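Local coordinates for protein beta-1,3-glucanosyltransferase (Rhizomucor miehei CAU432, PDB 4WTP) that belongs to glycoside hydrolase family 17, a group of carbohydrate-active enzymes built on a (beta/alpha)8 TIM barrel, at residues A[39-44]-A[262-267]; A[188-193]-A[236-241]; A[225-230]-A[277-282]; A[245-250]-A[290-295]. One frame throughout, in Å; residues are numbered along the deposited sequence. Where two conformers were deposited one is given.

Interaction 1 (A[39-44]-A[262-267]); sequences GINYGV and LYFSAF
Asn41 reaches strand 262-263 because its CG stands opposite its own carbonyl carbon (chi1 -73°), which carries the amide over toward the backbone of Leu262 and Tyr263; Ile40, with CG2 trans to its backbone N, sets that methyl on Ala266 CB at 3.8 Å. The backbones run parallel, with Gly39 beside Leu262 and Ile40 beside Tyr263. Tyr263 N donates to Gly39 O at 3.1 Å, and Asn41 N donates to Tyr263 O at 2.9 Å, a nearly straight bond. Past the regular pairing Asn41 O takes the N-H of Ala266 at 2.9 Å, the donor lying almost in line with the carbonyl. This continuation follows a cis peptide bond between Phe264 and Ser265.

Tyr263 O is gripped twice by one residue, since Asn41 ND2 adds a weak bond of 3.2 Å to the one from Asn41 N. The other end of this buried amide is held too: Asn41 OD1 accepts from Arg70, and ND2 also donates to Ser222 O. Farther along, Phe267 CE2 meets the edge of the Tyr42 ring at CE1, 3.9 Å away, and a water accepts from both Gly43 N and Phe267 N.

Here the first and last strands of the eight-stranded parallel sheet meet, closing the TIM barrel. Strand 39-41 has 68-71 on its other flank, and Leu262 bonds through its backbone to Ile221 of strand 219-223. Helix 52-62 packs on Ala266 and Phe267, while Tyr263 is covered by Tyr246 and Leu247 of helix 240-256.

Interaction 2 (A[188-193]-A[236-241]); sequences FPYWEG and SVASVE
Tyr190 packs against Ser236 and Ala238 in a van der Waals contact between two excursions at the barrel's rim: the turn that follows strand 182-186 and the short strand 236-237 that precedes helix 240-256. A fully extended first torsion (chi1 -179°) sends the phenol along the second segment. Its CD1 comes to 3.5 Å from Ser236 CB, and CE1 lies 3.5 Å from Ser236 O. The edge of the ring then runs along the backbone between Val237 and Ala238, CE1 being 4.0 Å from Ala238 N, before the ring reaches the Ala238 methyl.

Ser236 points its side chain into the turn. Its OG sits 3.0 Å from Gly193 C, and its hydroxyl is bonded to Val194 O, just beyond that glycine. The turn is itself tightly wound: Trp191 N bonds to Phe188 O, Glu192 N to Pro189 O and Gly193 N to Tyr190 O.

Trp226 meets the Tyr190 ring edge-to-face and donates its indole N-H to Val237 O, tying both segments to the loop after strand 219-223. Pro189 and Glu192 rest on helix 196-212, whereas Ser239 forms the N-cap of helix 240-256, its OG accepting from Asn242 N.

Interaction 3 (A[225-230]-A[277-282]); sequences GWPSAG and AHFGVL
His278 opens the contact by turning one face of its imidazole to Ala229, whose CB stands over the ring, 3.7 Å from the centroid and 7° off the normal: a CH-pi contact. A chi1 of -61° keeps the ring beside the backbone N. The carbonyl of the same residue turns to the 225-230 segment, where His278 O accepts from Ser228 N at 2.9 Å; the donor is tilted 30° from the carbonyl plane. Pro227 CA adds a CH...O contact to this oxygen at 3.3 Å. Nearby, Ser228 OG lies 3.6 Å from His278 CB and is hydrogen-bonded to Lys289. Ala229 N and O are both buried without a hydrogen-bonding partner in the model, although Ala229 O rests 3.5 Å from His278 CD2.

Phe279 follows, lying side by side with Pro227. The proline ring covers one face of the phenyl group, with CB 4.1 Å from the ring centroid in a second CH-pi contact and CD close to CE1. Gly225 C comes to the rim of that ring near its plane, so the phenyl is packed over a face and at an edge. A water accepts from Trp226 N and lies 3.0 Å from Phe279 O, to which it may donate. Beyond Gly280 the segment turns away, and Val281 and Leu282 hydrogen-bond through their backbones to Ser265 and Ala266, just past strand 262-263.

Both loops follow barrel strands, 219-223 and 262-263. Their pairing through one backbone bond and two CH-pi contacts is packing between loops at the C-terminal end of the strands of a family 17 TIM barrel.

Interaction 4 (A[245-250]-A[290-295]); sequences KYLHDV and PGITIE
The His248 imidazole meets Thr293 at its edge, with the carbonyl of that residue only 7° out of the ring plane. NE2 donates to Thr293 O at 2.7 Å, with an N-H...O angle of 151°. The same nitrogen lies 2.9 Å from Thr293 OG1, so both oxygens of the threonine gather about this corner of the ring. Glu295 O approaches obliquely, 3.1 Å from His248 CD2. Rotation about CA-CB to a chi1 of -67° swings the imidazole out to the loop.

One position earlier on the helix, Leu247 supplies the apolar half. Its CD2 touches Ile292 CG2 at 4.0 Å, the two side chains crossing at about a right angle, and the same methyl lies 4.0 Å from Thr293 O, which thus meets both a donor and a hydrocarbon. Ile294 is the centre of an inverse gamma turn, which brings Glu295 back beside the helix after Thr293. Asn244, also on this helix, accepts from Thr293 N, and the backbones of His248 and Gly297 are bonded to each other.

The C-terminal tail is thus pinned to helix 240-256 by side-chain and backbone hydrogen bonds and one small apolar patch, at the surface. Cys252 on this helix also forms a disulfide with Cys298, the last residue: a tail strapped to a peripheral helix of the TIM barrel.

In the fold
Interaction 1 closes the barrel near the centre of the chain, and the other three lie together on one side of it. Interactions 2 and 3 are the nearest pair, their centres about 9 Å apart; interactions 1 and 2 are the most distant, at about 17 Å. Helix 240-256 serves interactions 2 and 4 and leads into strand 262-263 of interaction 1. Along the chain, interaction 2 is nested within the loop closed by interaction 1 and closes before interaction 4 opens; interaction 3 crosses each of the others, and interaction 4 also crosses interaction 1. Val281 packs on both Tyr263 and Ile294, and Tyr246 on Trp226, so barrel seam, rim loops and C-terminal tail form one continuous packed region.

Interaction 1 (A[39-44]-A[262-267])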
# COMPACT_ATOMS: atom_id res chain seq x y z
N GLY A 39 3.44 -6.22 5.66
CA GLY A 39 2.49 -6.55 4.60
C GLY A 39 3.03 -6.10 3.27
O GLY A 39 4.03 -5.39 3.21
N ILE A 40 2.39 -6.55 2.19
CA ILE A 40 2.86 -6.22 0.84
C ILE A 40 1.69 -5.76 -0.03
O ILE A 40 0.59 -6.37 -0.03
CB ILE A 40 3.56 -7.44 0.17
CG1 ILE A 40 4.70 -7.99 1.02
CG2 ILE A 40 4.18 -7.04 -1.14
CD1 ILE A 40 5.27 -9.30 0.51
N ASN A 41 1.93 -4.68 -0.76
CA ASN A 41 0.98 -4.17 -1.71
C ASN A 41 0.82 -5.12 -2.89
O ASN A 41 1.81 -5.62 -3.42
CB ASN A 41 1.42 -2.80 -2.21
CG ASN A 41 1.22 -1.73 -1.13
OD1 ASN A 41 0.10 -1.52 -0.64
ND2 ASN A 41 2.30 -1.10 -0.73
N TYR A 42 -0.43 -5.35 -3.30
CA TYR A 42 -0.74 -6.32 -4.34
C TYR A 42 -1.53 -5.66 -5.44
O TYR A 42 -2.69 -5.31 -5.26
CB TYR A 42 -1.51 -7.50 -3.71
CG TYR A 42 -2.00 -8.50 -4.72
CD1 TYR A 42 -1.11 -9.38 -5.33
CD2 TYR A 42 -3.34 -8.55 -5.10
CE1 TYR A 42 -1.54 -10.31 -6.26
CE2 TYR A 42 -3.81 -9.48 -6.03
CZ TYR A 42 -2.90 -10.37 -6.59
OH TYR A 42 -3.32 -11.30 -7.52
N GLY A 43 -0.89 -5.50 -6.60
CA GLY A 43 -1.50 -4.79 -7.72
C GLY A 43 -2.46 -5.66 -8.51
O GLY A 43 -2.27 -6.86 -8.60
N VAL A 44 -3.48 -5.03 -9.07
CA VAL A 44 -4.48 -5.70 -9.89
C VAL A 44 -4.50 -5.11 -11.31
O VAL A 44 -4.63 -3.90 -11.46
CB VAL A 44 -5.87 -5.56 -9.24
CG1 VAL A 44 -6.98 -5.72 -10.29
CG2 VAL A 44 -6.00 -6.55 -8.09
N LEU A 262 3.77 -1.30 4.44
CA LEU A 262 3.31 -2.13 3.30
C LEU A 262 4.29 -1.86 2.16
O LEU A 262 4.33 -0.73 1.62
CB LEU A 262 1.90 -1.72 2.89
CG LEU A 262 0.84 -1.88 3.98
CD1 LEU A 262 -0.50 -1.33 3.48
CD2 LEU A 262 0.75 -3.34 4.46
N TYR A 263 5.07 -2.87 1.81
CA TYR A 263 6.09 -2.69 0.78
C TYR A 263 5.48 -2.68 -0.62
O TYR A 263 4.52 -3.40 -0.89
CB TYR A 263 7.16 -3.78 0.91
CG TYR A 263 8.38 -3.45 0.09
CD1 TYR A 263 9.34 -2.54 0.55
CD2 TYR A 263 8.52 -3.96 -1.20
CE1 TYR A 263 10.42 -2.17 -0.24
CE2 TYR A 263 9.59 -3.58 -1.99
CZ TYR A 263 10.53 -2.69 -1.51
OH TYR A 263 11.57 -2.27 -2.30
N PHE A 264 6.02 -1.85 -1.51
CA PHE A 264 5.52 -1.75 -2.89
C PHE A 264 6.57 -2.31 -3.85
O PHE A 264 7.64 -1.71 -3.97
CB PHE A 264 5.24 -0.27 -3.24
CG PHE A 264 4.55 -0.09 -4.55
CD1 PHE A 264 5.28 0.03 -5.74
CD2 PHE A 264 3.15 -0.14 -4.61
CE1 PHE A 264 4.63 0.15 -6.97
CE2 PHE A 264 2.50 -0.02 -5.83
CZ PHE A 264 3.24 0.11 -7.02
N SER A 265 6.31 -3.41 -4.53
CA SER A 265 5.03 -4.14 -4.51
C SER A 265 5.35 -5.63 -4.60
O SER A 265 6.53 -6.02 -4.67
CB SER A 265 4.18 -3.74 -5.74
OG SER A 265 4.81 -4.09 -6.97
N ALA A 266 4.31 -6.47 -4.58
CA ALA A 266 4.52 -7.91 -4.60
C ALA A 266 5.22 -8.40 -5.88
O ALA A 266 6.23 -9.11 -5.82
CB ALA A 266 3.18 -8.63 -4.41
N PHE A 267 4.65 -8.02 -7.02
CA PHE A 267 5.09 -8.54 -8.33
C PHE A 267 5.34 -7.43 -9.33
O PHE A 267 4.67 -6.41 -9.28
CB PHE A 267 4.03 -9.49 -8.91
CG PHE A 267 3.67 -10.59 -7.97
CD1 PHE A 267 4.57 -11.63 -7.73
CD2 PHE A 267 2.44 -10.60 -7.28
CE1 PHE A 267 4.26 -12.64 -6.84
CE2 PHE A 267 2.13 -11.63 -6.39
CZ PHE A 267 3.04 -12.65 -6.17
O HOH W 1 1.95 -6.39 -7.22

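Interaction 2 (A[188-193]-A[236-241])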
# COMPACT_ATOMS: atom_id res chain seq x y z
N PHE A 188 8.29 7.79 -2.25
CA PHE A 188 9.29 7.14 -3.08
C PHE A 188 10.46 8.06 -3.33
O PHE A 188 10.43 8.85 -4.29
CB PHE A 188 8.70 6.76 -4.43
CG PHE A 188 7.66 5.66 -4.35
CD1 PHE A 188 6.32 5.97 -4.05
CD2 PHE A 188 8.01 4.32 -4.61
CE1 PHE A 188 5.36 4.97 -3.99
CE2 PHE A 188 7.04 3.31 -4.56
CZ PHE A 188 5.73 3.65 -4.24
N PRO A 189 11.53 7.93 -2.53
CA PRO A 189 12.75 8.67 -2.81
C PRO A 189 13.25 8.54 -4.26
O PRO A 189 13.85 9.48 -4.80
CB PRO A 189 13.72 8.10 -1.78
CG PRO A 189 12.84 7.84 -0.58
CD PRO A 189 11.56 7.31 -1.18
N TYR A 190 13.03 7.39 -4.89
CA TYR A 190 13.38 7.21 -6.27
C TYR A 190 12.83 8.32 -7.16
O TYR A 190 13.52 8.86 -8.04
CB TYR A 190 12.84 5.85 -6.78
CG TYR A 190 13.22 5.64 -8.21
CD1 TYR A 190 14.46 5.06 -8.53
CD2 TYR A 190 12.39 6.02 -9.26
CE1 TYR A 190 14.85 4.90 -9.85
CE2 TYR A 190 12.78 5.86 -10.58
CZ TYR A 190 14.02 5.30 -10.88
OH TYR A 190 14.41 5.15 -12.19
N TRP A 191 11.57 8.65 -6.96
CA TRP A 191 10.94 9.68 -7.78
C TRP A 191 11.34 11.11 -7.38
O TRP A 191 10.95 12.08 -8.06
CB TRP A 191 9.41 9.52 -7.72
CG TRP A 191 8.90 8.27 -8.36
CD1 TRP A 191 8.14 7.27 -7.78
CD2 TRP A 191 9.08 7.87 -9.74
NE1 TRP A 191 7.84 6.29 -8.70
CE2 TRP A 191 8.38 6.61 -9.90
CE3 TRP A 191 9.72 8.44 -10.82
CZ2 TRP A 191 8.35 5.96 -11.11
CZ3 TRP A 191 9.69 7.77 -12.04
CH2 TRP A 191 9.01 6.55 -12.18
N GLU A 192 12.13 11.23 -6.33
CA GLU A 192 12.69 12.49 -5.86
C GLU A 192 14.15 12.60 -6.32
O GLU A 192 14.83 13.59 -6.02
CB GLU A 192 12.58 12.60 -4.34
CG GLU A 192 11.17 12.38 -3.78
CD GLU A 192 11.20 12.04 -2.29
OE1 GLU A 192 11.95 12.71 -1.55
OE2 GLU A 192 10.50 11.10 -1.81
N GLY A 193 14.66 11.58 -7.02
CA GLY A 193 16.04 11.66 -7.52
C GLY A 193 17.10 11.44 -6.46
O GLY A 193 18.28 11.76 -6.69
N SER A 236 18.85 8.67 -8.92
CA SER A 236 18.23 7.41 -8.50
C SER A 236 18.36 6.44 -9.64
O SER A 236 17.77 6.62 -10.68
CB SER A 236 16.75 7.63 -8.13
OG SER A 236 16.61 8.61 -7.17
N VAL A 237 19.13 5.36 -9.44
CA VAL A 237 19.39 4.41 -10.51
C VAL A 237 18.58 3.13 -10.28
O VAL A 237 18.62 2.54 -9.21
CB VAL A 237 20.90 4.08 -10.61
CG1 VAL A 237 21.18 3.00 -11.65
CG2 VAL A 237 21.71 5.35 -10.88
N ALA A 238 17.84 2.73 -11.31
CA ALA A 238 17.13 1.47 -11.28
C ALA A 238 18.05 0.28 -11.56
O ALA A 238 18.67 0.25 -12.62
CB ALA A 238 15.99 1.48 -12.27
N SER A 239 18.22 -0.63 -10.60
CA SER A 239 19.05 -1.84 -10.77
C SER A 239 18.60 -2.84 -9.74
O SER A 239 17.96 -2.50 -8.74
CB SER A 239 20.54 -1.55 -10.59
OG SER A 239 20.81 -1.30 -9.22
N VAL A 240 18.91 -4.10 -9.99
CA VAL A 240 18.55 -5.15 -9.02
C VAL A 240 19.33 -4.94 -7.71
O VAL A 240 18.78 -5.13 -6.64
CB VAL A 240 18.77 -6.57 -9.57
CG1 VAL A 240 17.96 -6.80 -10.84
CG2 VAL A 240 20.25 -6.83 -9.82
N GLU A 241 20.59 -4.52 -7.81
CA GLU A 241 21.38 -4.32 -6.61
C GLU A 241 20.76 -3.19 -5.78
O GLU A 241 20.75 -3.25 -4.55
CB GLU A 241 22.84 -4.00 -6.96
CG GLU A 241 23.21 -2.52 -7.06
CD GLU A 241 24.72 -2.24 -7.18
OE1 GLU A 241 25.34 -1.78 -6.18
OE2 GLU A 241 25.30 -2.46 -8.26

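Interaction 3 (A[225-230]-A[277-282])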
# COMPACT_ATOMS: atom_id res chain seq x y z
N GLY A 225 9.11 1.75 -2.35
CA GLY A 225 9.78 0.70 -3.11
C GLY A 225 10.78 1.33 -4.05
O GLY A 225 10.94 2.55 -4.07
N TRP A 226 11.43 0.50 -4.88
CA TRP A 226 12.53 0.94 -5.71
C TRP A 226 12.56 0.01 -6.91
O TRP A 226 12.51 -1.23 -6.75
CB TRP A 226 13.86 0.84 -4.95
CG TRP A 226 15.00 1.51 -5.66
CD1 TRP A 226 15.72 1.03 -6.75
CD2 TRP A 226 15.52 2.84 -5.38
NE1 TRP A 226 16.69 1.95 -7.10
CE2 TRP A 226 16.61 3.06 -6.30
CE3 TRP A 226 15.24 3.82 -4.43
CZ2 TRP A 226 17.35 4.22 -6.30
CZ3 TRP A 226 15.98 5.00 -4.47
CH2 TRP A 226 17.02 5.19 -5.37
N PRO A 227 12.71 0.54 -8.14
CA PRO A 227 12.66 -0.30 -9.33
C PRO A 227 13.98 -0.99 -9.65
O PRO A 227 15.08 -0.47 -9.43
CB PRO A 227 12.29 0.70 -10.44
CG PRO A 227 12.95 1.96 -10.00
CD PRO A 227 12.79 1.97 -8.49
N SER A 228 13.86 -2.20 -10.20
CA SER A 228 15.08 -2.96 -10.54
C SER A 228 15.60 -2.73 -11.97
O SER A 228 16.68 -3.20 -12.29
CB SER A 228 14.85 -4.45 -10.34
OG SER A 228 13.79 -4.91 -11.15
N ALA A 229 14.83 -2.05 -12.80
CA ALA A 229 15.23 -1.78 -14.20
C ALA A 229 14.42 -0.64 -14.73
O ALA A 229 13.45 -0.19 -14.09
CB ALA A 229 15.06 -3.02 -15.08
N GLY A 230 14.83 -0.14 -15.89
CA GLY A 230 14.07 0.89 -16.59
C GLY A 230 14.76 2.24 -16.63
O GLY A 230 14.18 3.24 -17.07
N ALA A 277 7.27 -0.91 -14.38
CA ALA A 277 7.11 -2.35 -14.59
C ALA A 277 8.08 -3.21 -13.77
O ALA A 277 8.14 -4.42 -13.94
CB ALA A 277 7.22 -2.68 -16.08
N HIS A 278 8.87 -2.59 -12.90
CA HIS A 278 9.96 -3.27 -12.20
C HIS A 278 10.03 -3.04 -10.69
O HIS A 278 11.12 -3.16 -10.11
CB HIS A 278 11.29 -2.87 -12.84
CG HIS A 278 11.38 -3.26 -14.29
ND1 HIS A 278 11.65 -4.53 -14.71
CD2 HIS A 278 11.16 -2.52 -15.42
CE1 HIS A 278 11.63 -4.56 -16.06
NE2 HIS A 278 11.35 -3.33 -16.49
N PHE A 279 8.88 -2.74 -10.06
CA PHE A 279 8.83 -2.53 -8.59
C PHE A 279 8.56 -3.80 -7.78
O PHE A 279 8.56 -3.74 -6.55
CB PHE A 279 7.78 -1.47 -8.24
CG PHE A 279 8.26 -0.06 -8.39
CD1 PHE A 279 8.89 0.57 -7.35
CD2 PHE A 279 8.16 0.59 -9.62
CE1 PHE A 279 9.32 1.89 -7.47
CE2 PHE A 279 8.60 1.90 -9.76
CZ PHE A 279 9.21 2.55 -8.70
N GLY A 280 8.35 -4.94 -8.42
CA GLY A 280 8.06 -6.13 -7.64
C GLY A 280 9.24 -6.60 -6.82
O GLY A 280 10.41 -6.43 -7.20
N VAL A 281 8.91 -7.22 -5.69
CA VAL A 281 9.87 -8.05 -4.94
C VAL A 281 10.14 -9.34 -5.73
O VAL A 281 11.26 -9.84 -5.74
CB VAL A 281 9.35 -8.35 -3.53
CG1 VAL A 281 10.27 -9.32 -2.81
CG2 VAL A 281 9.21 -7.05 -2.72
N LEU A 282 9.07 -9.84 -6.34
CA LEU A 282 9.13 -11.02 -7.21
C LEU A 282 8.78 -10.62 -8.65
O LEU A 282 8.26 -9.53 -8.91
CB LEU A 282 8.21 -12.14 -6.69
CG LEU A 282 8.67 -12.74 -5.36
CD1 LEU A 282 7.82 -12.26 -4.19
CD2 LEU A 282 8.77 -14.24 -5.39
O HOH W 2 10.34 -2.20 -4.76

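Interaction 4 (A[245-250]-A[290-295])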
# COMPACT_ATOMS: atom_id res chain seq x y z
N LYS A 245 19.20 -3.35 -2.08
CA LYS A 245 19.67 -2.47 -1.02
C LYS A 245 18.51 -1.70 -0.37
O LYS A 245 18.43 -1.60 0.86
CB LYS A 245 20.75 -1.53 -1.54
CG LYS A 245 21.14 -0.48 -0.52
CD LYS A 245 22.40 0.28 -0.91
CE LYS A 245 22.68 1.41 0.07
NZ LYS A 245 22.61 1.08 1.52
N TYR A 246 17.63 -1.15 -1.20
CA TYR A 246 16.52 -0.34 -0.69
C TYR A 246 15.61 -1.21 0.17
O TYR A 246 15.22 -0.84 1.28
CB TYR A 246 15.70 0.27 -1.83
CG TYR A 246 14.71 1.32 -1.33
CD1 TYR A 246 15.18 2.50 -0.76
CD2 TYR A 246 13.34 1.11 -1.38
CE1 TYR A 246 14.29 3.48 -0.31
CE2 TYR A 246 12.43 2.07 -0.93
CZ TYR A 246 12.93 3.24 -0.37
OH TYR A 246 12.08 4.22 0.09
N LEU A 247 15.29 -2.41 -0.32
CA LEU A 247 14.48 -3.36 0.43
C LEU A 247 15.12 -3.64 1.80
O LEU A 247 14.45 -3.55 2.85
CB LEU A 247 14.36 -4.65 -0.39
CG LEU A 247 13.61 -5.77 0.29
CD1 LEU A 247 12.16 -5.39 0.57
CD2 LEU A 247 13.71 -7.03 -0.56
N HIS A 248 16.40 -4.01 1.79
CA HIS A 248 17.07 -4.31 3.07
C HIS A 248 17.05 -3.12 4.00
O HIS A 248 16.77 -3.28 5.19
CB HIS A 248 18.51 -4.72 2.81
CG HIS A 248 18.67 -6.03 2.08
ND1 HIS A 248 19.87 -6.60 1.84
CD2 HIS A 248 17.73 -6.86 1.53
CE1 HIS A 248 19.70 -7.74 1.17
NE2 HIS A 248 18.39 -7.92 0.99
N ASP A 249 17.36 -1.94 3.48
CA ASP A 249 17.48 -0.75 4.33
C ASP A 249 16.15 -0.33 4.90
O ASP A 249 16.06 -0.00 6.08
CB ASP A 249 18.07 0.44 3.57
CG ASP A 249 19.52 0.24 3.18
OD1 ASP A 249 20.17 -0.70 3.69
OD2 ASP A 249 20.01 1.06 2.37
N VAL A 250 15.12 -0.31 4.07
CA VAL A 250 13.83 0.13 4.56
C VAL A 250 13.27 -0.85 5.60
O VAL A 250 12.75 -0.44 6.62
CB VAL A 250 12.85 0.34 3.40
CG1 VAL A 250 11.45 0.52 3.91
CG2 VAL A 250 13.26 1.56 2.57
N PRO A 290 16.41 -12.76 -9.57
CA PRO A 290 17.81 -13.04 -9.18
C PRO A 290 18.49 -11.76 -8.72
O PRO A 290 18.39 -10.72 -9.40
CB PRO A 290 18.45 -13.59 -10.46
CG PRO A 290 17.48 -13.30 -11.55
CD PRO A 290 16.12 -13.11 -10.98
N GLY A 291 19.17 -11.82 -7.57
CA GLY A 291 19.84 -10.67 -7.00
C GLY A 291 19.01 -10.01 -5.92
O GLY A 291 19.51 -9.13 -5.24
N ILE A 292 17.76 -10.44 -5.75
CA ILE A 292 16.98 -10.01 -4.58
C ILE A 292 17.08 -11.05 -3.48
O ILE A 292 16.78 -12.23 -3.70
CB ILE A 292 15.50 -9.77 -4.91
CG1 ILE A 292 15.41 -8.68 -5.98
CG2 ILE A 292 14.73 -9.37 -3.64
CD1 ILE A 292 15.81 -7.27 -5.54
N THR A 293 17.57 -10.65 -2.32
CA THR A 293 17.47 -11.51 -1.14
C THR A 293 16.43 -10.91 -0.23
O THR A 293 16.54 -9.75 0.21
CB THR A 293 18.83 -11.71 -0.45
OG1 THR A 293 19.38 -10.43 -0.08
CG2 THR A 293 19.79 -12.40 -1.37
N ILE A 294 15.39 -11.69 0.06
CA ILE A 294 14.25 -11.19 0.81
C ILE A 294 14.54 -11.30 2.30
O ILE A 294 14.25 -12.31 2.93
CB ILE A 294 12.95 -11.90 0.39
CG1 ILE A 294 12.79 -11.79 -1.13
CG2 ILE A 294 11.76 -11.29 1.11
CD1 ILE A 294 11.68 -12.65 -1.73
N GLU A 295 15.13 -10.24 2.84
CA GLU A 295 15.65 -10.21 4.21
C GLU A 295 15.69 -8.75 4.61
O GLU A 295 15.89 -7.88 3.76
CB GLU A 295 17.07 -10.85 4.33
CG GLU A 295 17.63 -10.88 5.77
CD GLU A 295 18.92 -11.71 5.96
OE1 GLU A 295 19.23 -12.50 5.04
OE2 GLU A 295 19.63 -11.58 7.02